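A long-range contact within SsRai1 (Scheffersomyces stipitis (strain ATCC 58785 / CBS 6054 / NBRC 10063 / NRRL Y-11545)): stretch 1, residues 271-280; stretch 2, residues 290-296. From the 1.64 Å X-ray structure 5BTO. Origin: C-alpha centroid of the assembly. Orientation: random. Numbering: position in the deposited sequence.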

ATOM      1  N   ASN A 271     -14.644  19.484 -14.752  1.00 25.48           N
ATOM      2  CA  ASN A 271     -13.750  19.163 -15.854  1.00 27.46           C
ATOM      3  C   ASN A 271     -12.459  19.942 -15.692  1.00 25.22           C
ATOM      4  O   ASN A 271     -11.365  19.400 -15.857  1.00 27.76           O
ATOM      5  N   PHE A 272     -12.587  21.223 -15.361  1.00 19.71           N
ATOM      6  CA  PHE A 272     -11.411  22.068 -15.263  1.00 16.24           C
ATOM      7  C   PHE A 272     -10.485  21.603 -14.148  1.00 15.18           C
ATOM      8  O   PHE A 272      -9.253  21.592 -14.304  1.00 17.15           O
ATOM      9  N   GLU A 273     -11.068  21.225 -13.014  1.00 16.53           N
ATOM     10  CA  GLU A 273     -10.242  20.853 -11.874  1.00 18.53           C
ATOM     11  C   GLU A 273      -9.325  19.678 -12.184  1.00 18.07           C
ATOM     12  O   GLU A 273      -8.164  19.671 -11.761  1.00 18.04           O
ATOM     13  N   LYS A 274      -9.841  18.690 -12.914  1.00 18.01           N
ATOM     14  CA  LYS A 274      -9.031  17.546 -13.324  1.00 19.37           C
ATOM     15  C   LYS A 274      -7.838  18.008 -14.154  1.00 17.01           C
ATOM     16  O   LYS A 274      -6.718  17.520 -13.972  1.00 16.26           O
ATOM     17  N   LYS A 275      -8.086  18.949 -15.062  1.00 15.29           N
ATOM     18  CA  LYS A 275      -7.038  19.443 -15.950  1.00 16.45           C
ATOM     19  C   LYS A 275      -6.042  20.279 -15.164  1.00 15.54           C
ATOM     20  O   LYS A 275      -4.830  20.187 -15.371  1.00 15.73           O
ATOM     21  N   LEU A 276      -6.559  21.115 -14.274  1.00 12.86           N
ATOM     22  CA  LEU A 276      -5.719  22.011 -13.492  1.00 12.24           C
ATOM     23  C   LEU A 276      -4.788  21.211 -12.582  1.00 12.17           C
ATOM     24  O   LEU A 276      -3.619  21.570 -12.415  1.00 12.61           O
ATOM     25  N   PHE A 277      -5.297  20.118 -12.005  1.00 12.77           N
ATOM     26  CA  PHE A 277      -4.453  19.243 -11.196  1.00 11.99           C
ATOM     27  C   PHE A 277      -3.334  18.626 -12.040  1.00 12.88           C
ATOM     28  O   PHE A 277      -2.180  18.597 -11.617  1.00 11.78           O
ATOM     29  N   LYS A 278      -3.671  18.121 -13.227  1.00 12.92           N
ATOM     30  CA  LYS A 278      -2.637  17.578 -14.113  1.00 13.07           C
ATOM     31  C   LYS A 278      -1.608  18.646 -14.502  1.00 12.17           C
ATOM     32  O   LYS A 278      -0.416  18.376 -14.560  1.00 12.95           O
ATOM     33  N   THR A 279      -2.079  19.859 -14.773  1.00 12.48           N
ATOM     34  CA  THR A 279      -1.167  20.947 -15.082  1.00 13.11           C
ATOM     35  C   THR A 279      -0.256  21.263 -13.892  1.00 12.73           C
ATOM     36  O   THR A 279       0.947  21.475 -14.062  1.00 12.94           O
ATOM     37  N   TRP A 280      -0.820  21.311 -12.690  1.00 12.64           N
ATOM     38  CA  TRP A 280       0.002  21.506 -11.502  1.00 11.75           C
ATOM     39  C   TRP A 280       1.088  20.415 -11.432  1.00 12.15           C
ATOM     40  O   TRP A 280       2.270  20.691 -11.182  1.00 13.66           O
ATOM     41  N   LYS A 290       4.891  29.345 -13.654  1.00 13.86           N
ATOM     42  CA  LYS A 290       3.741  30.103 -14.163  1.00 14.30           C
ATOM     43  C   LYS A 290       2.970  29.304 -15.206  1.00 16.03           C
ATOM     44  O   LYS A 290       3.561  28.605 -16.029  1.00 15.11           O
ATOM     45  N   VAL A 291       1.645  29.430 -15.175  1.00 16.25           N
ATOM     46  CA  VAL A 291       0.780  28.799 -16.151  1.00 17.96           C
ATOM     47  C   VAL A 291      -0.280  29.795 -16.600  1.00 17.27           C
ATOM     48  O   VAL A 291      -0.892  30.467 -15.764  1.00 19.16           O
ATOM     49  N   VAL A 292      -0.528  29.871 -17.902  1.00 16.09           N
ATOM     50  CA  VAL A 292      -1.667  30.662 -18.385  1.00 15.06           C
ATOM     51  C   VAL A 292      -2.728  29.749 -18.978  1.00 16.41           C
ATOM     52  O   VAL A 292      -2.433  28.934 -19.850  1.00 17.22           O
ATOM     53  N   TYR A 293      -3.965  29.881 -18.502  1.00 15.79           N
ATOM     54  CA  TYR A 293      -5.095  29.201 -19.128  1.00 16.87           C
ATOM     55  C   TYR A 293      -5.909  30.165 -19.976  1.00 17.60           C
ATOM     56  O   TYR A 293      -6.283  31.247 -19.518  1.00 18.42           O
ATOM     57  N   GLY A 294      -6.181  29.765 -21.210  1.00 17.10           N
ATOM     58  CA  GLY A 294      -7.143  30.474 -22.047  1.00 18.09           C
ATOM     59  C   GLY A 294      -8.477  29.752 -21.995  1.00 19.89           C
ATOM     60  O   GLY A 294      -8.535  28.530 -22.132  1.00 22.49           O
ATOM     61  N   PHE A 295      -9.545  30.511 -21.769  1.00 18.73           N
ATOM     62  CA  PHE A 295     -10.884  29.952 -21.629  1.00 20.09           C
ATOM     63  C   PHE A 295     -11.709  30.281 -22.865  1.00 22.16           C
ATOM     64  O   PHE A 295     -11.827  31.444 -23.244  1.00 22.48           O
ATOM     65  N   ARG A 296     -12.281  29.261 -23.498  1.00 21.60           N
ATOM     66  CA  ARG A 296     -12.966  29.468 -24.773  1.00 23.19           C
ATOM     67  C   ARG A 296     -14.395  28.954 -24.740  1.00 24.13           C
ATOM     68  O   ARG A 296     -14.713  28.058 -23.965  1.00 25.28           O
TER

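The helix of residues 271-280 lies across the strand of residues 290-296 in a nearly antiparallel sense, their N-to-C directions 154° apart and their axes 10.7 Å apart at closest approach. That spacing leaves room for a layer of side chains, and the two stretches bury 300 Å² between them. Along the helix, Phe272, Lys275, Leu276 and Thr279 line the side that meets the strand; from the strand, alternate residues Val291, Tyr293 and Phe295 answer them, while Val292 and Gly294 make no contact.

Tyr293 is the main protrusion and has the largest covered area of the contact. Its CA-to-CB bond points toward the helix, and chi1 of -98°, between the standard wells, with chi2 of -86° carries the ring into a hollow bounded by Phe272, Leu276, Thr279 and the backbone of Lys275. Phe272 starts out sideways, but its t rotamer (chi2 45°) brings the ring end nearer the strand, so that its edge meets the face of Tyr293. The centroids are 5.0 Å apart with the planes at 86°, and Phe272 CE1 lies 3.7 Å from Tyr293 CE1. One turn further along the helix, Leu276, with chi1 t and chi2 p, likewise leaves sideways and bends its end inward, placing CD1 3.8 Å from Tyr293 CE2.

The aromatic packing continues to Phe295. This side chain takes an m rotamer with chi2 of 86° and directs its ring edge toward a face of Phe272, with centroids 5.4 Å apart and planes at 69°; Phe272 CZ and Phe295 CZ approach to 3.9 Å. Phe272 thus touches two strand side chains, with its edge toward Tyr293 and a face toward Phe295.

At the tip of Tyr293 the packing turns polar. Thr279, pointing toward the strand in the m rotamer, places OG1 2.7 Å from Tyr293 OH in a short hydrogen bond in which either hydroxyl could be the donor. The same rotamer leaves the methyl free to pack against the strand, with Thr279 CG2 3.7 Å from Val291 CG1. Val291, in the t rotamer, points toward the helix and packs beside this methyl; Thr279 CA and Val291 CA are 8.2 Å apart, the shortest of the three CA pairs in the register. Lys275 contributes chiefly near its backbone: its O lies 3.5 Å and its CB 3.8 Å from Tyr293 OH, whereas its extended chain leads away and its NZ finds a hydrogen-bonding partner elsewhere in the structure.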

ATOM      1  CB  ASN A 271     -14.373  19.507 -17.214  1.00 27.69           C
ATOM      2  CG  ASN A 271     -15.531  18.592 -17.592  1.00 29.92           C
ATOM      3  OD1 ASN A 271     -15.658  17.485 -17.075  1.00 29.74           O
ATOM      4  ND2 ASN A 271     -16.376  19.057 -18.516  1.00 31.20           N
ATOM      5  CB  PHE A 272     -11.817  23.526 -15.036  1.00 14.80           C
ATOM      6  CG  PHE A 272     -10.653  24.473 -14.937  1.00 15.65           C
ATOM      7  CD1 PHE A 272      -9.602  24.396 -15.835  1.00 16.37           C
ATOM      8  CD2 PHE A 272     -10.613  25.437 -13.950  1.00 15.70           C
ATOM      9  CE1 PHE A 272      -8.523  25.266 -15.740  1.00 17.12           C
ATOM     10  CE2 PHE A 272      -9.539  26.322 -13.857  1.00 16.51           C
ATOM     11  CZ  PHE A 272      -8.494  26.232 -14.756  1.00 17.03           C
ATOM     12  CB  GLU A 273     -11.076  20.549 -10.631  1.00 19.92           C
ATOM     13  CG  GLU A 273     -10.203  20.356  -9.401  1.00 21.21           C
ATOM     14  CD  GLU A 273     -10.973  19.844  -8.219  1.00 25.37           C
ATOM     15  OE1 GLU A 273     -11.294  18.636  -8.208  1.00 27.19           O
ATOM     16  OE2 GLU A 273     -11.251  20.646  -7.308  1.00 26.75           O
ATOM     17  CB  LYS A 274      -9.858  16.541 -14.139  1.00 23.74           C
ATOM     18  CG  LYS A 274     -10.964  15.865 -13.361  1.00 30.37           C
ATOM     19  CD  LYS A 274     -11.755  14.916 -14.257  1.00 34.10           C
ATOM     20  CE  LYS A 274     -10.825  14.020 -15.071  1.00 39.67           C
ATOM     21  NZ  LYS A 274      -9.850  13.288 -14.211  1.00 44.00           N
ATOM     22  CB  LYS A 275      -7.635  20.289 -17.085  1.00 20.14           C
ATOM     23  CG  LYS A 275      -8.516  19.517 -18.068  1.00 24.03           C
ATOM     24  CD  LYS A 275      -9.094  20.452 -19.133  1.00 28.30           C
ATOM     25  CE  LYS A 275     -10.109  19.746 -20.016  1.00 31.48           C
ATOM     26  NZ  LYS A 275     -10.654  20.674 -21.044  1.00 33.55           N
ATOM     27  CB  LEU A 276      -6.586  22.987 -12.679  1.00 14.81           C
ATOM     28  CG  LEU A 276      -5.867  24.105 -11.914  1.00 13.69           C
ATOM     29  CD1 LEU A 276      -5.140  25.049 -12.878  1.00 16.10           C
ATOM     30  CD2 LEU A 276      -6.861  24.894 -11.067  1.00 16.96           C
ATOM     31  CB  PHE A 277      -5.302  18.131 -10.562  1.00 10.92           C
ATOM     32  CG  PHE A 277      -4.486  17.052  -9.877  1.00 10.34           C
ATOM     33  CD1 PHE A 277      -3.655  17.365  -8.819  1.00 12.83           C
ATOM     34  CD2 PHE A 277      -4.593  15.736 -10.285  1.00 11.93           C
ATOM     35  CE1 PHE A 277      -2.907  16.376  -8.181  1.00 13.34           C
ATOM     36  CE2 PHE A 277      -3.858  14.733  -9.660  1.00 13.82           C
ATOM     37  CZ  PHE A 277      -3.013  15.056  -8.602  1.00 13.32           C
ATOM     38  CB  LYS A 278      -3.239  16.915 -15.351  1.00 15.99           C
ATOM     39  CG  LYS A 278      -3.828  15.524 -15.063  1.00 21.90           C
ATOM     40  CD  LYS A 278      -4.264  14.816 -16.344  1.00 27.48           C
ATOM     41  CE  LYS A 278      -4.948  13.474 -16.056  1.00 31.01           C
ATOM     42  NZ  LYS A 278      -6.414  13.619 -15.757  1.00 30.86           N
ATOM     43  CB  THR A 279      -1.927  22.210 -15.522  1.00 13.47           C
ATOM     44  OG1 THR A 279      -2.605  21.939 -16.752  1.00 17.23           O
ATOM     45  CG2 THR A 279      -0.954  23.408 -15.721  1.00 14.82           C
ATOM     46  CB  TRP A 280      -0.843  21.486 -10.212  1.00 13.05           C
ATOM     47  CG  TRP A 280       0.053  21.409  -9.021  1.00 13.30           C
ATOM     48  CD1 TRP A 280       0.754  22.437  -8.450  1.00 14.88           C
ATOM     49  CD2 TRP A 280       0.435  20.219  -8.311  1.00 12.65           C
ATOM     50  NE1 TRP A 280       1.528  21.964  -7.416  1.00 13.25           N
ATOM     51  CE2 TRP A 280       1.350  20.608  -7.311  1.00 13.68           C
ATOM     52  CE3 TRP A 280       0.078  18.870  -8.417  1.00 13.30           C
ATOM     53  CZ2 TRP A 280       1.908  19.694  -6.418  1.00 15.81           C
ATOM     54  CZ3 TRP A 280       0.640  17.962  -7.535  1.00 15.46           C
ATOM     55  CH2 TRP A 280       1.539  18.379  -6.546  1.00 15.08           C
ATOM     56  CB  LYS A 290       4.193  31.432 -14.784  1.00 16.50           C
ATOM     57  CG  LYS A 290       4.738  32.493 -13.814  1.00 18.09           C
ATOM     58  CD  LYS A 290       4.982  33.812 -14.554  1.00 22.61           C
ATOM     59  CE  LYS A 290       5.953  34.764 -13.832  1.00 26.91           C
ATOM     60  NZ  LYS A 290       5.771  34.833 -12.354  1.00 28.72           N
ATOM     61  CB  VAL A 291       0.000  27.619 -15.535  1.00 25.00           C
ATOM     62  CG1 VAL A 291      -0.873  26.969 -16.592  1.00 28.43           C
ATOM     63  CG2 VAL A 291       0.933  26.620 -14.900  1.00 28.65           C
ATOM     64  CB  VAL A 292      -1.248  31.713 -19.443  1.00 16.05           C
ATOM     65  CG1 VAL A 292      -2.478  32.239 -20.179  1.00 18.28           C
ATOM     66  CG2 VAL A 292      -0.496  32.855 -18.781  1.00 18.96           C
ATOM     67  CB  TYR A 293      -6.020  28.563 -18.084  1.00 16.55           C
ATOM     68  CG  TYR A 293      -5.758  27.098 -17.876  1.00 16.35           C
ATOM     69  CD1 TYR A 293      -6.355  26.140 -18.693  1.00 15.40           C
ATOM     70  CD2 TYR A 293      -4.898  26.673 -16.874  1.00 14.85           C
ATOM     71  CE1 TYR A 293      -6.105  24.787 -18.498  1.00 15.58           C
ATOM     72  CE2 TYR A 293      -4.633  25.332 -16.681  1.00 14.82           C
ATOM     73  CZ  TYR A 293      -5.236  24.397 -17.495  1.00 15.81           C
ATOM     74  OH  TYR A 293      -4.978  23.060 -17.292  1.00 18.88           O
ATOM     75  CB  PHE A 295     -11.563  30.517 -20.375  1.00 19.85           C
ATOM     76  CG  PHE A 295     -10.893  30.120 -19.085  1.00 16.68           C
ATOM     77  CD1 PHE A 295      -9.828  30.855 -18.580  1.00 18.33           C
ATOM     78  CD2 PHE A 295     -11.324  28.997 -18.380  1.00 20.05           C
ATOM     79  CE1 PHE A 295      -9.201  30.478 -17.388  1.00 16.89           C
ATOM     80  CE2 PHE A 295     -10.707  28.616 -17.194  1.00 21.05           C
ATOM     81  CZ  PHE A 295      -9.649  29.361 -16.695  1.00 20.19           C
ATOM     82  CB  ARG A 296     -12.181  28.812 -25.914  1.00 26.83           C
ATOM     83  CG  ARG A 296     -11.807  27.358 -25.652  1.00 30.65           C
ATOM     84  CD  ARG A 296     -12.598  26.429 -26.557  1.00 33.81           C
ATOM     85  NE  ARG A 296     -12.601  25.053 -26.074  1.00 35.87           N
ATOM     86  CZ  ARG A 296     -13.680  24.276 -26.051  1.00 37.07           C
ATOM     87  NH1 ARG A 296     -14.847  24.743 -26.477  1.00 37.28           N
ATOM     88  NH2 ARG A 296     -13.596  23.033 -25.592  1.00 36.86           N
TER